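Local atomic coordinates of uncharacterized protein (Bacteroides eggerthii, PDB entry 4L3R), a protein that is of unknown function but belongs to the DUF4847 family of the calycin clan, whose better-known members are antiparallel beta-barrel proteins. Residues F111-F119 against L130-M141. Numbering follows the deposited sequence. Where two conformers were deposited one is given.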
loop_
_atom_site.group_PDB
_atom_site.type_symbol
_atom_site.label_atom_id
_atom_site.label_comp_id
_atom_site.label_asym_id
_atom_site.label_seq_id
_atom_site.Cartn_x
_atom_site.Cartn_y
_atom_site.Cartn_z
ATOM N N PHE B 111 -5.653 -7.075 24.229
ATOM C CA PHE B 111 -5.498 -6.912 22.779
ATOM C C PHE B 111 -4.907 -5.539 22.422
ATOM O O PHE B 111 -3.914 -5.473 21.699
ATOM C CB PHE B 111 -6.871 -7.085 22.103
ATOM C CG PHE B 111 -6.899 -6.919 20.604
ATOM C CD1 PHE B 111 -6.547 -7.965 19.770
ATOM C CD2 PHE B 111 -7.371 -5.750 20.028
ATOM C CE1 PHE B 111 -6.634 -7.838 18.392
ATOM C CE2 PHE B 111 -7.445 -5.616 18.642
ATOM C CZ PHE B 111 -7.085 -6.667 17.831
ATOM N N ILE B 112 -5.493 -4.458 22.962
ATOM C CA ILE B 112 -5.055 -3.083 22.677
ATOM C C ILE B 112 -3.645 -2.827 23.229
ATOM O O ILE B 112 -2.814 -2.286 22.500
ATOM C CB ILE B 112 -6.084 -2.043 23.216
ATOM C CG1 ILE B 112 -7.429 -2.139 22.445
ATOM C CG2 ILE B 112 -5.533 -0.606 23.171
ATOM C CD1 ILE B 112 -7.436 -1.604 20.988
ATOM N N SER B 113 -3.373 -3.200 24.494
ATOM C CA SER B 113 -2.036 -3.008 25.081
ATOM C C SER B 113 -0.965 -3.803 24.351
ATOM O O SER B 113 0.133 -3.297 24.146
ATOM C CB SER B 113 -2.013 -3.407 26.559
ATOM O OG SER B 113 -2.622 -2.408 27.355
ATOM N N GLY B 114 -1.280 -5.049 24.022
ATOM C CA GLY B 114 -0.359 -5.946 23.346
ATOM C C GLY B 114 0.066 -5.468 21.976
ATOM O O GLY B 114 1.226 -5.649 21.601
ATOM N N LEU B 115 -0.854 -4.841 21.218
ATOM C CA LEU B 115 -0.535 -4.345 19.872
ATOM C C LEU B 115 0.517 -3.245 19.901
ATOM O O LEU B 115 1.404 -3.260 19.055
ATOM C CB LEU B 115 -1.786 -3.873 19.134
ATOM C CG LEU B 115 -2.650 -5.007 18.587
ATOM C CD1 LEU B 115 -4.030 -4.502 18.253
ATOM C CD2 LEU B 115 -2.017 -5.647 17.335
ATOM N N PHE B 116 0.487 -2.349 20.897
ATOM C CA PHE B 116 1.500 -1.290 20.981
ATOM C C PHE B 116 2.845 -1.805 21.518
ATOM O O PHE B 116 3.824 -1.062 21.452
ATOM C CB PHE B 116 0.998 -0.123 21.844
ATOM C CG PHE B 116 -0.134 0.645 21.199
ATOM C CD1 PHE B 116 0.068 1.351 20.016
ATOM C CD2 PHE B 116 -1.385 0.715 21.805
ATOM C CE1 PHE B 116 -0.975 2.055 19.420
ATOM C CE2 PHE B 116 -2.425 1.438 21.215
ATOM C CZ PHE B 116 -2.215 2.094 20.022
ATOM N N ASN B 117 2.902 -3.054 22.047
ATOM C CA ASN B 117 4.120 -3.663 22.563
ATOM C C ASN B 117 4.673 -4.741 21.622
ATOM O O ASN B 117 5.573 -5.475 22.040
ATOM C CB ASN B 117 3.863 -4.271 23.962
ATOM C CG ASN B 117 3.599 -3.247 25.036
ATOM O OD1 ASN B 117 4.228 -2.189 25.082
ATOM N ND2 ASN B 117 2.720 -3.564 25.976
ATOM N N VAL B 118 4.187 -4.845 20.362
ATOM C CA VAL B 118 4.746 -5.830 19.423
ATOM C C VAL B 118 6.198 -5.460 19.100
ATOM O O VAL B 118 6.537 -4.275 19.086
ATOM C CB VAL B 118 3.939 -6.027 18.108
ATOM C CG1 VAL B 118 2.546 -6.567 18.396
ATOM C CG2 VAL B 118 3.888 -4.752 17.248
ATOM N N PHE B 119 7.058 -6.467 18.895
ATOM C CA PHE B 119 8.465 -6.243 18.532
ATOM C C PHE B 119 8.900 -7.105 17.323
ATOM O O PHE B 119 9.802 -6.679 16.601
ATOM C CB PHE B 119 9.396 -6.469 19.732
ATOM C CG PHE B 119 9.417 -7.862 20.304
ATOM C CD1 PHE B 119 8.503 -8.243 21.275
ATOM C CD2 PHE B 119 10.434 -8.747 19.979
ATOM C CE1 PHE B 119 8.552 -9.520 21.838
ATOM C CE2 PHE B 119 10.499 -10.010 20.565
ATOM C CZ PHE B 119 9.548 -10.392 21.479
ATOM N N LEU B 130 2.007 -12.256 16.073
ATOM C CA LEU B 130 2.711 -11.074 16.563
ATOM C C LEU B 130 3.255 -11.341 17.956
ATOM O O LEU B 130 2.498 -11.720 18.853
ATOM C CB LEU B 130 1.784 -9.851 16.592
ATOM C CG LEU B 130 1.094 -9.490 15.283
ATOM C CD1 LEU B 130 0.211 -8.263 15.461
ATOM C CD2 LEU B 130 2.099 -9.247 14.170
ATOM N N TYR B 131 4.559 -11.128 18.138
ATOM C CA TYR B 131 5.226 -11.299 19.419
ATOM C C TYR B 131 5.243 -9.962 20.111
ATOM O O TYR B 131 5.632 -8.973 19.485
ATOM C CB TYR B 131 6.654 -11.824 19.226
ATOM C CG TYR B 131 6.704 -13.258 18.754
ATOM C CD1 TYR B 131 6.365 -13.597 17.448
ATOM C CD2 TYR B 131 7.098 -14.280 19.611
ATOM C CE1 TYR B 131 6.388 -14.919 17.016
ATOM C CE2 TYR B 131 7.135 -15.607 19.187
ATOM C CZ TYR B 131 6.781 -15.922 17.889
ATOM O OH TYR B 131 6.815 -17.237 17.492
ATOM N N PHE B 132 4.830 -9.914 21.390
ATOM C CA PHE B 132 4.815 -8.667 22.149
ATOM C C PHE B 132 5.330 -8.893 23.553
ATOM O O PHE B 132 5.221 -10.006 24.069
ATOM C CB PHE B 132 3.397 -8.066 22.173
ATOM C CG PHE B 132 2.374 -8.818 22.994
ATOM C CD1 PHE B 132 1.649 -9.864 22.441
ATOM C CD2 PHE B 132 2.099 -8.442 24.306
ATOM C CE1 PHE B 132 0.682 -10.538 23.194
ATOM C CE2 PHE B 132 1.108 -9.093 25.043
ATOM C CZ PHE B 132 0.408 -10.137 24.485
ATOM N N LYS B 133 5.895 -7.841 24.169
ATOM C CA LYS B 133 6.415 -7.952 25.527
ATOM C C LYS B 133 5.355 -7.463 26.528
ATOM O O LYS B 133 4.769 -6.393 26.353
ATOM C CB LYS B 133 7.773 -7.228 25.694
ATOM C CG LYS B 133 7.768 -5.698 25.690
ATOM C CD LYS B 133 7.953 -5.124 27.091
ATOM C CE LYS B 133 7.983 -3.619 27.081
ATOM N NZ LYS B 133 8.350 -3.069 28.410
ATOM N N ASP B 134 5.079 -8.293 27.553
ATOM C CA ASP B 134 4.130 -8.013 28.626
ATOM C C ASP B 134 4.943 -8.044 29.921
ATOM O O ASP B 134 5.070 -9.090 30.558
ATOM C CB ASP B 134 2.983 -9.041 28.610
ATOM C CG ASP B 134 1.953 -8.873 29.717
ATOM O OD1 ASP B 134 1.730 -7.721 30.155
ATOM O OD2 ASP B 134 1.354 -9.890 30.127
ATOM N N GLY B 135 5.566 -6.912 30.237
ATOM C CA GLY B 135 6.454 -6.803 31.385
ATOM C C GLY B 135 7.755 -7.518 31.077
ATOM O O GLY B 135 8.378 -7.236 30.048
ATOM N N ASN B 136 8.133 -8.501 31.917
ATOM C CA ASN B 136 9.347 -9.303 31.709
ATOM C C ASN B 136 9.081 -10.542 30.821
ATOM O O ASN B 136 10.032 -11.261 30.504
ATOM C CB ASN B 136 9.939 -9.758 33.059
ATOM C CG ASN B 136 10.500 -8.637 33.905
ATOM O OD1 ASN B 136 10.356 -7.449 33.595
ATOM N ND2 ASN B 136 11.180 -8.992 34.989
ATOM N N THR B 137 7.814 -10.793 30.418
ATOM C CA THR B 137 7.449 -11.954 29.604
ATOM C C THR B 137 7.256 -11.581 28.134
ATOM O O THR B 137 7.134 -10.405 27.794
ATOM C CB THR B 137 6.155 -12.601 30.147
ATOM O OG1 THR B 137 5.025 -11.794 29.793
ATOM C CG2 THR B 137 6.198 -12.850 31.666
ATOM N N THR B 138 7.204 -12.610 27.276
ATOM C CA THR B 138 6.957 -12.495 25.844
ATOM C C THR B 138 5.749 -13.358 25.519
ATOM O O THR B 138 5.803 -14.572 25.733
ATOM C CB THR B 138 8.198 -12.904 25.047
ATOM O OG1 THR B 138 9.200 -11.907 25.243
ATOM C CG2 THR B 138 7.919 -13.051 23.550
ATOM N N LYS B 139 4.673 -12.740 24.999
ATOM C CA LYS B 139 3.439 -13.430 24.624
ATOM C C LYS B 139 3.233 -13.307 23.128
ATOM O O LYS B 139 3.983 -12.597 22.459
ATOM C CB LYS B 139 2.241 -12.857 25.409
ATOM C CG LYS B 139 1.979 -13.598 26.728
ATOM C CD LYS B 139 1.925 -12.680 27.922
ATOM C CE LYS B 139 1.625 -13.458 29.181
ATOM N NZ LYS B 139 1.786 -12.625 30.395
ATOM N N VAL B 140 2.247 -14.032 22.594
ATOM C CA VAL B 140 1.955 -13.996 21.169
ATOM C C VAL B 140 0.473 -13.820 20.931
ATOM O O VAL B 140 -0.338 -14.443 21.613
ATOM C CB VAL B 140 2.473 -15.241 20.403
ATOM C CG1 VAL B 140 3.991 -15.277 20.396
ATOM C CG2 VAL B 140 1.901 -16.547 20.960
HETATM N N MSE B 141 0.130 -12.985 19.932
HETATM C CA MSE B 141 -1.230 -12.791 19.452
HETATM C C MSE B 141 -1.317 -13.460 18.102
HETATM O O MSE B 141 -0.560 -13.086 17.212
HETATM C CB MSE B 141 -1.565 -11.308 19.294
HETATM C CG MSE B 141 -1.943 -10.592 20.555
HETATM SE SE MSE B 141 -2.382 -8.747 20.103
HETATM C CE MSE B 141 -0.594 -8.137 19.964
HETATM O O HOH W 1 5.613 -1.391 28.130
#
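Gly114 lies against one face of the Phe132 ring: its CA is 4.0 Å from the ring centroid and 24° off the ring normal, a CH-pi contact over the face. Lys139 CA, on the adjacent strand, lies more loosely over the opposite face, toward the rim. Beside it, selenomethionine Met141 bends at chi3 (-79°) and brings CE to 3.4 Å from Gly114 C, while its SE, 5.1 Å from the Phe111 ring centroid, makes an oblique Met-aromatic contact. CE also touches Leu115 CD2 and Val118 CG1; Leu130 CD1 joins this apolar cluster, 3.9 Å from Leu115 CD2, and it continues onto strands 78-87 and 92-96.

Strand 118-123 forms a hairpin with 127-134. Two backbone bonds flank its antiparallel non-hydrogen-bonded pair Val118–Phe132: Phe119 N donates to Tyr131 O at 2.9 Å and Lys133 N to Asn117 O at 3.2 Å.

The partly exposed Phe119 ring packs on the hairpin, Tyr131 CB over one face and Thr138 CG2 at its edge, 3.7 Å from CZ. Looser is the rim, where weak bonds through one water link Asn117 OD1 and Lys133 NZ. Phe119 also bonds by its backbone to Ile93, joining the sheet's outermost strands, consistent with a closed calycin-like barrel against which the helix packs through apolar contacts.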